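Long-range contacts in glutamate receptor kainate-like protein (Pleurobrachia bachei, PDB 4ZDM), which binds glycine through its ligand-binding domain and probably helps gate an ion channel in response, as ionotropic glutamate receptor subunits do: residues F107-M111 against M235-R239; N3-G7 against D51-T55; L83-T88 against F219-K223; I31-Y37 against Y56-T60; N196-K200 against Y251-K255. The contacts are given in a common frame with arbitrary orientation. Where two conformers were deposited one is given. Numbering follows the deposited sequence.

These five contacts illustrate how contact chemistry varies with place in a fold. Interactions 2 and 4 use successive parts of strand 54-59: interaction 2, near the N-terminus, relies mainly on backbone bonds and bridging waters, whereas interaction 4 adds a proline-aromatic cluster and an arginine turned to the second subunit. Interaction 3, a buried contact that also touches the second subunit, bears on the same sheet and meets interaction 4 through Thr88 and Ile59; an arginine there binds carbonyls at a helix end. Interaction 1, partly buried, touches interaction 3 through Phe219 and mixes methionine packing with another arginine. Interaction 5, about 33 Å centre to centre from interaction 2, joins two helix ends through lysines.

Interaction 1: residues F107-M111 against M235-R239; sequences FSLSM and MLGIR
This is a loop-to-helix contact, in which residues 107-111, joining strand 106-107 to strand 112-121, lie along a turn of helix 228-240. The loop is extended at Ser108 (phi/psi -65/168), Leu109 (-51/139) and Ser110 (-80/152); Leu109 sits opposite Met235 (CA-CA 6.5 Å) and Met111 opposite Arg239 (6.4 Å). Leu109 and Met235 both point toward the partner segment, and Leu109 CD2 meets Met235 CG at 3.9 Å while its CD1 meets Leu236 CB at 3.8 Å. Met111 CB rests 4.1 Å from Met235 SD. One turn on, Arg239 (chi1 and chi2 t, chi3 p) points toward the loop and its NH1 donates to Ser110 O at 2.9 Å, with Leu109 CD2 over one guanidinium face, 3.4 Å from NH1. A water accepts from Ser110 N (2.9 Å) and Arg239 NH1 (3.1 Å); Ser110 OG bonds to Glu216. Apolar packing round Met235 thus continues outward through Leu109, while the arginine supplies a donor to the loop carbonyl of Ser110.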
# COMPACT_ATOMS: atom_id res chain seq x y z
N PHE A 107 -11.35 -0.85 16.33
CA PHE A 107 -10.20 -1.00 17.23
C PHE A 107 -10.01 -2.47 17.51
O PHE A 107 -10.98 -3.22 17.73
CB PHE A 107 -10.43 -0.23 18.52
CG PHE A 107 -10.34 1.24 18.33
CD1 PHE A 107 -11.42 1.97 17.89
CD2 PHE A 107 -9.16 1.89 18.52
CE1 PHE A 107 -11.32 3.34 17.69
CE2 PHE A 107 -9.04 3.24 18.32
CZ PHE A 107 -10.13 3.98 17.89
N SER A 108 -8.75 -2.85 17.51
CA SER A 108 -8.39 -4.20 17.96
C SER A 108 -8.70 -4.37 19.41
O SER A 108 -8.94 -3.42 20.15
CB SER A 108 -6.90 -4.48 17.72
OG SER A 108 -6.05 -3.78 18.63
N LEU A 109 -8.63 -5.63 19.84
CA LEU A 109 -8.49 -5.93 21.25
C LEU A 109 -7.32 -5.10 21.78
O LEU A 109 -6.29 -4.94 21.12
CB LEU A 109 -8.29 -7.44 21.43
CG LEU A 109 -8.23 -8.01 22.82
CD1 LEU A 109 -8.98 -9.40 22.83
CD2 LEU A 109 -6.80 -8.15 23.19
N SER A 110 -7.48 -4.53 22.98
CA SER A 110 -6.55 -3.53 23.43
C SER A 110 -5.26 -4.06 23.97
O SER A 110 -5.21 -5.19 24.51
CB SER A 110 -7.24 -2.65 24.45
OG SER A 110 -7.63 -3.42 25.59
N MET A 111 -4.20 -3.25 23.85
CA MET A 111 -2.90 -3.60 24.43
C MET A 111 -2.82 -3.22 25.92
O MET A 111 -2.07 -3.83 26.67
CB MET A 111 -1.76 -2.95 23.61
CG MET A 111 -1.80 -1.46 23.49
SD MET A 111 -0.39 -0.87 22.51
CE MET A 111 -1.41 -0.77 21.05
N MET A 235 -3.11 -10.40 19.90
CA MET A 235 -2.96 -9.42 20.93
C MET A 235 -3.38 -9.98 22.29
O MET A 235 -2.75 -9.70 23.32
CB MET A 235 -3.77 -8.18 20.59
CG MET A 235 -3.50 -7.00 21.47
SD MET A 235 -1.95 -6.16 21.05
CE MET A 235 -2.53 -5.05 19.78
N LEU A 236 -4.46 -10.73 22.30
CA LEU A 236 -4.93 -11.31 23.53
C LEU A 236 -3.90 -12.25 24.12
O LEU A 236 -3.70 -12.30 25.35
CB LEU A 236 -6.24 -12.03 23.33
CG LEU A 236 -6.82 -12.71 24.58
CD1 LEU A 236 -7.08 -11.77 25.76
CD2 LEU A 236 -8.08 -13.41 24.17
N GLY A 237 -3.24 -13.01 23.30
CA GLY A 237 -2.25 -13.93 23.83
C GLY A 237 -1.13 -13.23 24.55
O GLY A 237 -0.75 -13.59 25.68
N ILE A 238 -0.55 -12.21 23.93
CA ILE A 238 0.54 -11.49 24.58
C ILE A 238 0.03 -10.62 25.74
O ILE A 238 0.77 -10.39 26.69
CB ILE A 238 1.37 -10.65 23.60
CG1 ILE A 238 0.57 -9.69 22.71
CG2 ILE A 238 2.21 -11.60 22.74
CD1 ILE A 238 1.42 -8.61 22.06
N ARG A 239 -1.21 -10.18 25.73
CA ARG A 239 -1.74 -9.45 26.86
C ARG A 239 -1.92 -10.37 28.05
O ARG A 239 -1.45 -10.07 29.16
CB ARG A 239 -3.08 -8.77 26.48
CG ARG A 239 -3.59 -7.81 27.56
CD ARG A 239 -4.85 -7.07 27.16
NE ARG A 239 -6.02 -7.93 27.17
CZ ARG A 239 -7.21 -7.59 26.71
NH1 ARG A 239 -7.37 -6.46 26.05
NH2 ARG A 239 -8.25 -8.36 26.90
O HOH W 1 -9.85 -5.33 24.54

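Interaction 2: residues N3-G7 against D51-T55; sequences NNLNG and DLNFT
Asp51 opens the second segment in the last turn of helix 40-52, and a water links its OD1 (3.0 Å) to Asn3 O (2.9 Å). Leu52, still helical, lies beside Asn4 (CA-CA 4.7 Å); its carbonyl O accepts from Leu5 N at 2.8 Å and is 3.2 Å from Asn4 CB, and its CD2 lies 4.4 Å from Leu5 CD1. Asn53 then leaves the helix with positive phi (60/60). Its O accepts from Gly7 N at 2.8 Å, and its side chain (chi1 t) points toward residues 3-7, where ND2 donates to Asn4 OD1 at 3.2 Å. That oxygen also accepts from Asn6 N at 2.9 Å, closing an Asx turn, for which Asn4 takes chi1 p. The chain then takes left-handed backbone angles at Asn6 (56/39) and Gly7 (81/18), where a CB on Gly7 would jam against the preceding carbonyl. Phe54, near Gly7 (CA-CA 4.6 Å), sets CD2 4.0 Å from Leu5 CD1. Thr55 finishes the segment: a water spans its OG1 (2.7 Å) and Gly7 O (2.6 Å), while OG1 also bonds to His9. The touching parts run 24° apart, leading into the parallel pairing of strands 8-13 and 54-59. With helix 40-52 joining those strands, the arrangement is that of a beta-alpha-beta crossover, here at the entry of both strands.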
# COMPACT_ATOMS: atom_id res chain seq x y z
N ASN A 3 -3.28 -20.93 11.27
CA ASN A 3 -3.93 -20.02 10.29
C ASN A 3 -3.33 -18.63 10.30
O ASN A 3 -3.13 -18.06 11.36
CB ASN A 3 -5.43 -19.87 10.55
CG ASN A 3 -6.19 -21.15 10.28
OD1 ASN A 3 -5.65 -22.10 9.72
ND2 ASN A 3 -7.47 -21.17 10.68
N ASN A 4 -3.08 -18.07 9.11
CA ASN A 4 -2.35 -16.86 9.04
C ASN A 4 -2.64 -16.15 7.71
O ASN A 4 -3.54 -16.50 6.95
CB ASN A 4 -0.85 -17.10 9.24
CG ASN A 4 -0.21 -18.00 8.20
OD1 ASN A 4 -0.07 -17.66 7.02
ND2 ASN A 4 0.30 -19.13 8.67
N LEU A 5 -1.91 -15.06 7.47
CA LEU A 5 -2.17 -14.22 6.29
C LEU A 5 -1.36 -14.52 5.04
O LEU A 5 -1.42 -13.79 4.03
CB LEU A 5 -1.97 -12.76 6.68
CG LEU A 5 -2.84 -12.25 7.80
CD1 LEU A 5 -2.58 -10.80 8.15
CD2 LEU A 5 -4.30 -12.43 7.41
N ASN A 6 -0.59 -15.60 5.08
CA ASN A 6 0.01 -16.17 3.89
C ASN A 6 0.85 -15.19 3.12
O ASN A 6 0.85 -15.18 1.89
CB ASN A 6 -1.10 -16.75 2.97
CG ASN A 6 -1.96 -17.83 3.68
OD1 ASN A 6 -1.50 -18.51 4.59
ND2 ASN A 6 -3.19 -17.98 3.24
N GLY A 7 1.60 -14.35 3.83
CA GLY A 7 2.51 -13.44 3.20
C GLY A 7 1.95 -12.15 2.64
O GLY A 7 2.55 -11.44 1.83
N ASP A 51 4.03 -14.37 13.74
CA ASP A 51 2.92 -15.25 13.97
C ASP A 51 1.89 -15.26 12.85
O ASP A 51 1.50 -16.34 12.35
CB ASP A 51 2.25 -14.88 15.30
CG ASP A 51 1.30 -15.93 15.79
OD1 ASP A 51 0.17 -16.01 15.29
OD2 ASP A 51 1.70 -16.71 16.66
N LEU A 52 1.49 -14.09 12.39
CA LEU A 52 0.43 -13.97 11.40
C LEU A 52 0.96 -14.04 9.97
O LEU A 52 0.15 -14.09 9.04
CB LEU A 52 -0.33 -12.66 11.56
CG LEU A 52 -1.51 -12.52 12.53
CD1 LEU A 52 -1.03 -12.80 13.86
CD2 LEU A 52 -2.15 -11.16 12.49
N ASN A 53 2.26 -14.07 9.78
CA ASN A 53 2.85 -14.26 8.44
C ASN A 53 2.47 -13.16 7.49
O ASN A 53 1.85 -13.39 6.45
CB ASN A 53 2.45 -15.61 7.87
CG ASN A 53 3.31 -16.03 6.71
OD1 ASN A 53 4.32 -15.46 6.43
ND2 ASN A 53 2.87 -17.06 6.02
N PHE A 54 2.84 -11.96 7.85
CA PHE A 54 2.70 -10.81 6.97
C PHE A 54 4.00 -10.04 6.91
O PHE A 54 4.82 -10.11 7.84
CB PHE A 54 1.55 -9.84 7.34
CG PHE A 54 1.66 -9.14 8.66
CD1 PHE A 54 2.42 -8.02 8.83
CD2 PHE A 54 0.93 -9.60 9.73
CE1 PHE A 54 2.46 -7.33 10.05
CE2 PHE A 54 0.92 -8.91 10.92
CZ PHE A 54 1.70 -7.79 11.10
N THR A 55 4.23 -9.37 5.78
CA THR A 55 5.32 -8.44 5.65
C THR A 55 4.77 -7.03 5.85
O THR A 55 3.55 -6.80 5.72
CB THR A 55 6.04 -8.52 4.30
OG1 THR A 55 5.14 -8.24 3.26
CG2 THR A 55 6.64 -9.88 4.10
O HOH W 2 -2.04 -16.02 13.19
O HOH W 3 4.58 -9.90 1.22

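Interaction 3: residues L83-T88 against F219-K223; sequences LLDNKT and FGLRK
Arg222 dominates this buried contact, giving up 121 Å² of its surface, followed by Leu83 with 73 Å² and Asn86 with 30 Å². Helix 78-84 ends in a Schellman motif: Asn86 leaves helical angles with positive phi (71/16), and its N donates to Leu83 O at 3.1 Å. Phe219 (-90/155), Gly220 (-106/138) and Leu221 (-139/153) are extended; at Arg222 CA-to-CB points sideways, and the side chain (chi1 m, chi2 t, chi3 m) carries the guanidinium to this helix end. Its NH1 donates to Leu83 O at 2.9 Å and to Thr88 O at 2.7 Å, both near the guanidinium plane, so a single nitrogen ties the last turn to the chain leaving it. Over one face of the guanidinium lies the amide of Asn86, with ND2 3.4 Å from CZ. A positive group set against carbonyls at a helix C-terminus is a textbook way of meeting the negative end of the helix dipole. Leu83 (chi1 t, chi2 p) meets the strand itself: its CD2 sits 3.8 Å from Gly220 C and 3.7 Å from Leu221 C, against the strand backbone. Beyond the pair, Arg222 forms a salt bridge with Asp89, Leu83 touches Ile91 of strand 90-92, which pairs antiparallel with strand 205-221, and Lys87 O accepts from Arg11 of the second subunit.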
# COMPACT_ATOMS: atom_id res chain seq x y z
N LEU A 83 -5.44 5.66 7.15
CA LEU A 83 -6.12 4.36 7.22
C LEU A 83 -7.40 4.34 6.37
O LEU A 83 -7.62 3.43 5.58
CB LEU A 83 -6.43 4.03 8.68
CG LEU A 83 -7.18 2.74 8.93
CD1 LEU A 83 -6.34 1.51 8.58
CD2 LEU A 83 -7.64 2.65 10.35
N LEU A 84 -8.24 5.36 6.54
CA LEU A 84 -9.47 5.42 5.74
C LEU A 84 -9.22 5.54 4.26
O LEU A 84 -9.99 4.99 3.45
CB LEU A 84 -10.34 6.57 6.23
CG LEU A 84 -10.97 6.34 7.59
CD1 LEU A 84 -11.60 7.62 8.15
CD2 LEU A 84 -12.00 5.24 7.56
N ASP A 85 -8.13 6.19 3.90
CA ASP A 85 -7.77 6.35 2.50
C ASP A 85 -7.06 5.13 1.92
O ASP A 85 -6.67 5.16 0.76
CB ASP A 85 -6.83 7.55 2.31
CG ASP A 85 -7.50 8.89 2.49
OD1 ASP A 85 -8.74 8.95 2.44
OD2 ASP A 85 -6.73 9.89 2.64
N ASN A 86 -6.79 4.09 2.72
CA ASN A 86 -6.07 2.92 2.26
C ASN A 86 -4.59 3.19 2.01
O ASN A 86 -3.90 2.32 1.45
CB ASN A 86 -6.72 2.33 0.99
CG ASN A 86 -6.88 0.84 1.06
OD1 ASN A 86 -5.98 0.11 0.80
ND2 ASN A 86 -8.07 0.39 1.38
N LYS A 87 -4.07 4.30 2.51
CA LYS A 87 -2.63 4.49 2.49
C LYS A 87 -1.96 3.50 3.44
O LYS A 87 -0.91 2.92 3.14
CB LYS A 87 -2.30 5.94 2.83
CG LYS A 87 -0.82 6.23 2.68
CD LYS A 87 -0.51 7.69 2.49
CE LYS A 87 0.98 7.88 2.11
NZ LYS A 87 1.32 7.18 0.85
N THR A 88 -2.57 3.31 4.60
CA THR A 88 -2.19 2.26 5.53
C THR A 88 -3.31 1.27 5.71
O THR A 88 -4.45 1.52 5.32
CB THR A 88 -1.81 2.82 6.89
OG1 THR A 88 -2.91 3.63 7.34
CG2 THR A 88 -0.54 3.66 6.80
N PHE A 219 -4.85 -1.05 18.46
CA PHE A 219 -4.55 -0.78 17.05
C PHE A 219 -5.84 -0.40 16.34
O PHE A 219 -6.94 -0.79 16.74
CB PHE A 219 -3.89 -1.97 16.39
CG PHE A 219 -2.47 -2.29 16.88
CD1 PHE A 219 -1.77 -1.48 17.74
CD2 PHE A 219 -1.86 -3.44 16.39
CE1 PHE A 219 -0.45 -1.82 18.11
CE2 PHE A 219 -0.54 -3.77 16.76
CZ PHE A 219 0.14 -2.98 17.60
N GLY A 220 -5.71 0.36 15.25
CA GLY A 220 -6.83 0.81 14.44
C GLY A 220 -6.91 0.07 13.11
O GLY A 220 -5.86 -0.10 12.47
N LEU A 221 -8.13 -0.31 12.70
CA LEU A 221 -8.34 -1.05 11.46
C LEU A 221 -9.55 -0.51 10.78
O LEU A 221 -10.44 0.04 11.44
CB LEU A 221 -8.58 -2.56 11.69
CG LEU A 221 -7.40 -3.38 12.24
CD1 LEU A 221 -7.21 -3.20 13.71
CD2 LEU A 221 -7.64 -4.86 11.94
N ARG A 222 -9.63 -0.63 9.46
CA ARG A 222 -10.88 -0.31 8.77
C ARG A 222 -11.96 -1.27 9.22
O ARG A 222 -11.71 -2.42 9.57
CB ARG A 222 -10.71 -0.36 7.23
CG ARG A 222 -9.90 0.79 6.68
CD ARG A 222 -9.81 0.71 5.16
NE ARG A 222 -9.02 -0.42 4.69
CZ ARG A 222 -7.69 -0.39 4.62
NH1 ARG A 222 -7.02 0.68 4.95
NH2 ARG A 222 -7.03 -1.48 4.23
N LYS A 223 -13.20 -0.79 9.18
CA LYS A 223 -14.34 -1.68 9.42
C LYS A 223 -14.31 -2.87 8.45
O LYS A 223 -13.92 -2.76 7.30
CB LYS A 223 -15.65 -0.90 9.31
CG LYS A 223 -15.77 0.12 10.40
CD LYS A 223 -17.10 0.81 10.31
CE LYS A 223 -17.36 1.59 11.57
NZ LYS A 223 -18.83 1.79 11.66

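Interaction 4: residues I31-Y37 against Y56-T60; sequences IRDPSCY and YNFIT. With SO4 (sulfate ion), chain D; SO4 (sulfate ion), chain B.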
# COMPACT_ATOMS: atom_id res chain seq x y z
N ILE A 31 12.65 5.95 5.93
CA ILE A 31 11.80 6.23 7.09
C ILE A 31 10.70 5.18 7.26
O ILE A 31 10.12 5.04 8.37
CB ILE A 31 11.18 7.68 6.95
CG1 ILE A 31 10.56 8.12 8.25
CG2 ILE A 31 10.18 7.77 5.82
CD1 ILE A 31 10.06 9.57 8.20
N ARG A 32 10.41 4.44 6.21
CA ARG A 32 9.41 3.36 6.26
C ARG A 32 9.96 2.06 6.80
O ARG A 32 9.22 1.13 7.07
CB ARG A 32 8.82 3.10 4.87
CG ARG A 32 8.07 4.28 4.29
CD ARG A 32 7.20 3.80 3.14
NE ARG A 32 6.37 4.85 2.60
CZ ARG A 32 5.47 4.67 1.63
NH1 ARG A 32 5.30 3.48 1.08
NH2 ARG A 32 4.75 5.71 1.26
N ASP A 33 11.28 1.95 6.95
CA ASP A 33 11.90 0.68 7.33
C ASP A 33 11.78 0.40 8.82
O ASP A 33 12.31 1.15 9.62
CB ASP A 33 13.40 0.73 6.96
CG ASP A 33 14.11 -0.58 7.16
OD1 ASP A 33 13.60 -1.54 7.73
OD2 ASP A 33 15.32 -0.60 6.72
N PRO A 34 11.04 -0.66 9.22
CA PRO A 34 10.88 -0.94 10.64
C PRO A 34 12.18 -1.16 11.41
O PRO A 34 12.18 -0.96 12.63
CB PRO A 34 10.02 -2.20 10.64
CG PRO A 34 9.22 -2.11 9.38
CD PRO A 34 10.26 -1.60 8.40
N SER A 35 13.24 -1.55 10.72
CA SER A 35 14.50 -1.79 11.39
C SER A 35 15.11 -0.52 11.94
O SER A 35 16.02 -0.61 12.75
CB SER A 35 15.48 -2.51 10.46
OG SER A 35 15.93 -1.63 9.46
N CYS A 36 14.61 0.64 11.54
CA CYS A 36 15.10 1.91 12.02
C CYS A 36 14.47 2.32 13.35
O CYS A 36 14.74 3.41 13.86
CB CYS A 36 14.81 3.02 11.01
SG CYS A 36 15.68 2.93 9.42
N TYR A 37 13.58 1.48 13.92
CA TYR A 37 12.79 1.85 15.09
C TYR A 37 12.91 0.86 16.23
O TYR A 37 13.20 -0.31 16.02
CB TYR A 37 11.31 1.93 14.70
CG TYR A 37 10.99 2.98 13.67
CD1 TYR A 37 11.18 2.74 12.28
CD2 TYR A 37 10.57 4.24 14.06
CE1 TYR A 37 10.90 3.70 11.34
CE2 TYR A 37 10.29 5.20 13.11
CZ TYR A 37 10.46 4.94 11.77
OH TYR A 37 10.21 5.95 10.89
N TYR A 56 5.62 -6.05 6.19
CA TYR A 56 5.15 -4.72 6.50
C TYR A 56 6.21 -3.67 6.41
O TYR A 56 7.44 -3.95 6.52
CB TYR A 56 4.53 -4.69 7.90
CG TYR A 56 5.53 -4.94 9.00
CD1 TYR A 56 5.91 -6.25 9.31
CD2 TYR A 56 6.02 -3.90 9.76
CE1 TYR A 56 6.84 -6.51 10.35
CE2 TYR A 56 6.93 -4.15 10.80
CZ TYR A 56 7.31 -5.44 11.07
OH TYR A 56 8.22 -5.73 12.09
N ASN A 57 5.74 -2.44 6.18
CA ASN A 57 6.51 -1.24 6.36
C ASN A 57 5.70 -0.23 7.13
O ASN A 57 4.47 -0.43 7.32
CB ASN A 57 6.98 -0.64 5.04
CG ASN A 57 8.06 -1.49 4.40
OD1 ASN A 57 9.11 -1.70 4.99
ND2 ASN A 57 7.76 -2.10 3.26
N PHE A 58 6.35 0.82 7.59
CA PHE A 58 5.69 1.85 8.36
C PHE A 58 5.44 3.07 7.54
O PHE A 58 6.28 3.45 6.68
CB PHE A 58 6.58 2.26 9.56
CG PHE A 58 6.75 1.23 10.64
CD1 PHE A 58 5.85 0.22 10.86
CD2 PHE A 58 7.85 1.29 11.52
CE1 PHE A 58 6.01 -0.68 11.88
CE2 PHE A 58 8.00 0.39 12.52
CZ PHE A 58 7.11 -0.61 12.71
N ILE A 59 4.36 3.80 7.77
CA ILE A 59 4.09 5.04 7.08
C ILE A 59 3.68 6.05 8.12
O ILE A 59 2.77 5.80 8.94
CB ILE A 59 2.97 4.91 6.00
CG1 ILE A 59 3.47 4.00 4.85
CG2 ILE A 59 2.55 6.32 5.50
CD1 ILE A 59 2.54 3.91 3.69
N THR A 60 4.37 7.18 8.16
CA THR A 60 4.10 8.28 9.08
C THR A 60 3.31 9.36 8.37
O THR A 60 3.70 9.81 7.25
CB THR A 60 5.44 8.87 9.56
OG1 THR A 60 6.22 7.84 10.13
CG2 THR A 60 5.26 9.93 10.61
S SO4 D . 5.73 -0.14 0.96
O1 SO4 D . 6.56 0.99 1.50
O2 SO4 D . 4.65 0.45 0.12
O3 SO4 D . 5.11 -0.85 2.13
O4 SO4 D . 6.52 -1.08 0.16
S SO4 B . 3.17 4.50 -1.85
O1 SO4 B . 4.46 4.42 -2.61
O2 SO4 B . 3.12 3.36 -0.90
O3 SO4 B . 2.05 4.37 -2.85
O4 SO4 B . 3.03 5.77 -1.12
O HOH W 4 7.39 6.00 8.28
O HOH W 5 8.60 8.27 11.56
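A disulfide-bearing loop packs against the edge of strand 54-59 turned away from strand 8-13, beside the subunit interface. Asp33 OD1 accepts from Ser35 N at 3.0 Å, an Asx turn leading into the 3-10 turn of Pro34-Cys36, and Cys36 is bonded to Cys28. Phe58 N donates to Arg32 O at 2.9 Å, the one direct hydrogen bond across the segments. The Phe58 ring has Pro34 over one face (CG 4.0 Å from the centroid, CH-pi), and the edge of Phe58 meets the face of Tyr37 (T-shaped, centroids 5.4 Å apart, planes at 74°). Tyr37 OH donates to Ile31 O at 2.7 Å. Arg32 lays its guanidinium over Ile59, CZ to CD1 at 3.7 Å, and binds two sulfates, probably from the crystallisation liquor; Arg32 of the second subunit also takes part. Tyr56, whose CE2 lies 3.4 Å from Pro34 CG, also packs on helix 40-52, while the backbones of Asn57 and Ile59 hydrogen-bond to Leu12 of strand 8-13, the parallel neighbour in a mixed sheet.

Interaction 5: residues N196-K200 against Y251-K255; sequences NYATK and YENQK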
# COMPACT_ATOMS: atom_id res chain seq x y z
N ASN A 196 3.51 9.41 32.21
CA ASN A 196 4.32 9.08 33.37
C ASN A 196 5.67 8.57 32.91
O ASN A 196 6.68 8.85 33.57
CB ASN A 196 3.63 8.06 34.25
CG ASN A 196 2.39 8.59 34.94
OD1 ASN A 196 1.45 7.82 35.21
ND2 ASN A 196 2.34 9.87 35.20
N TYR A 197 5.75 7.86 31.79
CA TYR A 197 7.03 7.51 31.21
C TYR A 197 7.76 8.79 30.78
O TYR A 197 8.96 8.96 31.02
CB TYR A 197 6.84 6.56 30.01
CG TYR A 197 8.08 6.36 29.18
CD1 TYR A 197 8.39 7.25 28.18
CD2 TYR A 197 8.96 5.29 29.41
CE1 TYR A 197 9.54 7.11 27.42
CE2 TYR A 197 10.12 5.13 28.65
CZ TYR A 197 10.39 6.07 27.66
OH TYR A 197 11.54 5.91 26.90
N ALA A 198 7.06 9.68 30.11
CA ALA A 198 7.66 10.88 29.51
C ALA A 198 8.26 11.78 30.57
O ALA A 198 9.22 12.52 30.27
CB ALA A 198 6.64 11.65 28.68
N THR A 199 7.72 11.73 31.79
CA THR A 199 8.17 12.57 32.90
C THR A 199 8.86 11.81 34.00
O THR A 199 9.03 12.33 35.10
CB THR A 199 6.97 13.37 33.50
OG1 THR A 199 5.95 12.49 34.00
CG2 THR A 199 6.42 14.29 32.46
N LYS A 200 9.30 10.59 33.70
CA LYS A 200 10.00 9.76 34.67
C LYS A 200 11.22 10.49 35.19
O LYS A 200 12.00 11.03 34.41
CB LYS A 200 10.41 8.43 34.04
CG LYS A 200 11.00 7.40 35.00
CD LYS A 200 11.47 6.13 34.26
CE LYS A 200 12.36 5.23 35.13
NZ LYS A 200 13.69 4.90 34.47
N TYR A 251 11.04 -0.95 28.65
CA TYR A 251 11.35 0.37 28.15
C TYR A 251 11.34 1.43 29.23
O TYR A 251 12.17 2.35 29.21
CB TYR A 251 10.36 0.74 27.01
CG TYR A 251 10.76 0.12 25.69
CD1 TYR A 251 11.66 0.74 24.86
CD2 TYR A 251 10.30 -1.12 25.31
CE1 TYR A 251 12.07 0.17 23.70
CE2 TYR A 251 10.72 -1.74 24.15
CZ TYR A 251 11.60 -1.09 23.34
OH TYR A 251 12.03 -1.63 22.17
N GLU A 252 10.44 1.29 30.21
CA GLU A 252 10.41 2.19 31.37
C GLU A 252 11.73 2.14 32.12
O GLU A 252 12.28 3.15 32.54
CB GLU A 252 9.26 1.77 32.27
CG GLU A 252 8.50 2.82 32.97
CD GLU A 252 7.33 2.18 33.73
OE1 GLU A 252 7.23 0.93 33.71
OE2 GLU A 252 6.52 2.91 34.34
N ASN A 253 12.27 0.94 32.27
CA ASN A 253 13.55 0.77 32.97
C ASN A 253 14.77 1.19 32.15
O ASN A 253 15.81 1.54 32.72
CB ASN A 253 13.68 -0.68 33.42
CG ASN A 253 12.69 -1.03 34.52
OD1 ASN A 253 12.41 -0.21 35.39
ND2 ASN A 253 12.16 -2.25 34.48
N GLN A 254 14.68 1.16 30.83
CA GLN A 254 15.77 1.63 29.96
C GLN A 254 15.93 3.14 30.05
O GLN A 254 16.97 3.67 29.69
CB GLN A 254 15.54 1.24 28.49
CG GLN A 254 15.75 -0.22 28.17
CD GLN A 254 15.62 -0.54 26.70
OE1 GLN A 254 15.32 0.33 25.88
NE2 GLN A 254 15.85 -1.82 26.36
N LYS A 255 14.91 3.85 30.51
CA LYS A 255 14.99 5.31 30.58
C LYS A 255 15.67 5.71 31.89
O LYS A 255 15.11 5.48 32.96
CB LYS A 255 13.59 5.95 30.45
CG LYS A 255 13.65 7.44 30.57
CD LYS A 255 12.36 8.10 30.18
CE LYS A 255 12.42 9.57 30.58
NZ LYS A 255 11.36 10.36 29.93
O HOH W 6 12.94 3.71 26.96
O HOH W 7 11.98 12.46 31.85
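Lys255 NZ donates to Tyr197 O at 3.0 Å and, weakly, to Ala198 O at 3.1 Å, so the last modelled residue reaches back from helix 243-254 to the carbonyl end of helix 194-198. Lys200 NZ answers in the reverse sense, donating to Glu252 O at 3.0 Å, although its modelled position is less certain. Two waters extend the set: one joins Tyr197 OH (2.6 Å) to Tyr251 O (2.7 Å), the other accepts from Lys255 NZ (2.9 Å) and lies 2.9 Å from Lys200 O. Lysine ammonium groups thus meet main-chain carbonyls at the C-terminal ends of both helices, the Lys200 half being less certain. Helix 194-198 follows the strand that carries Glu191, which lines the glycine pocket. The aliphatic chain of Lys255, all trans, lies over the ring of Tyr197, with CD 4.0 Å from its centroid in a CH-pi contact and NZ 4.9 Å away as an off-centre cation-pi. At the ring's edge lie Tyr251 O (3.5 Å from CE2) and Glu252 CA (3.9 Å from CD2), and Tyr197 also touches Met18 and Pro19.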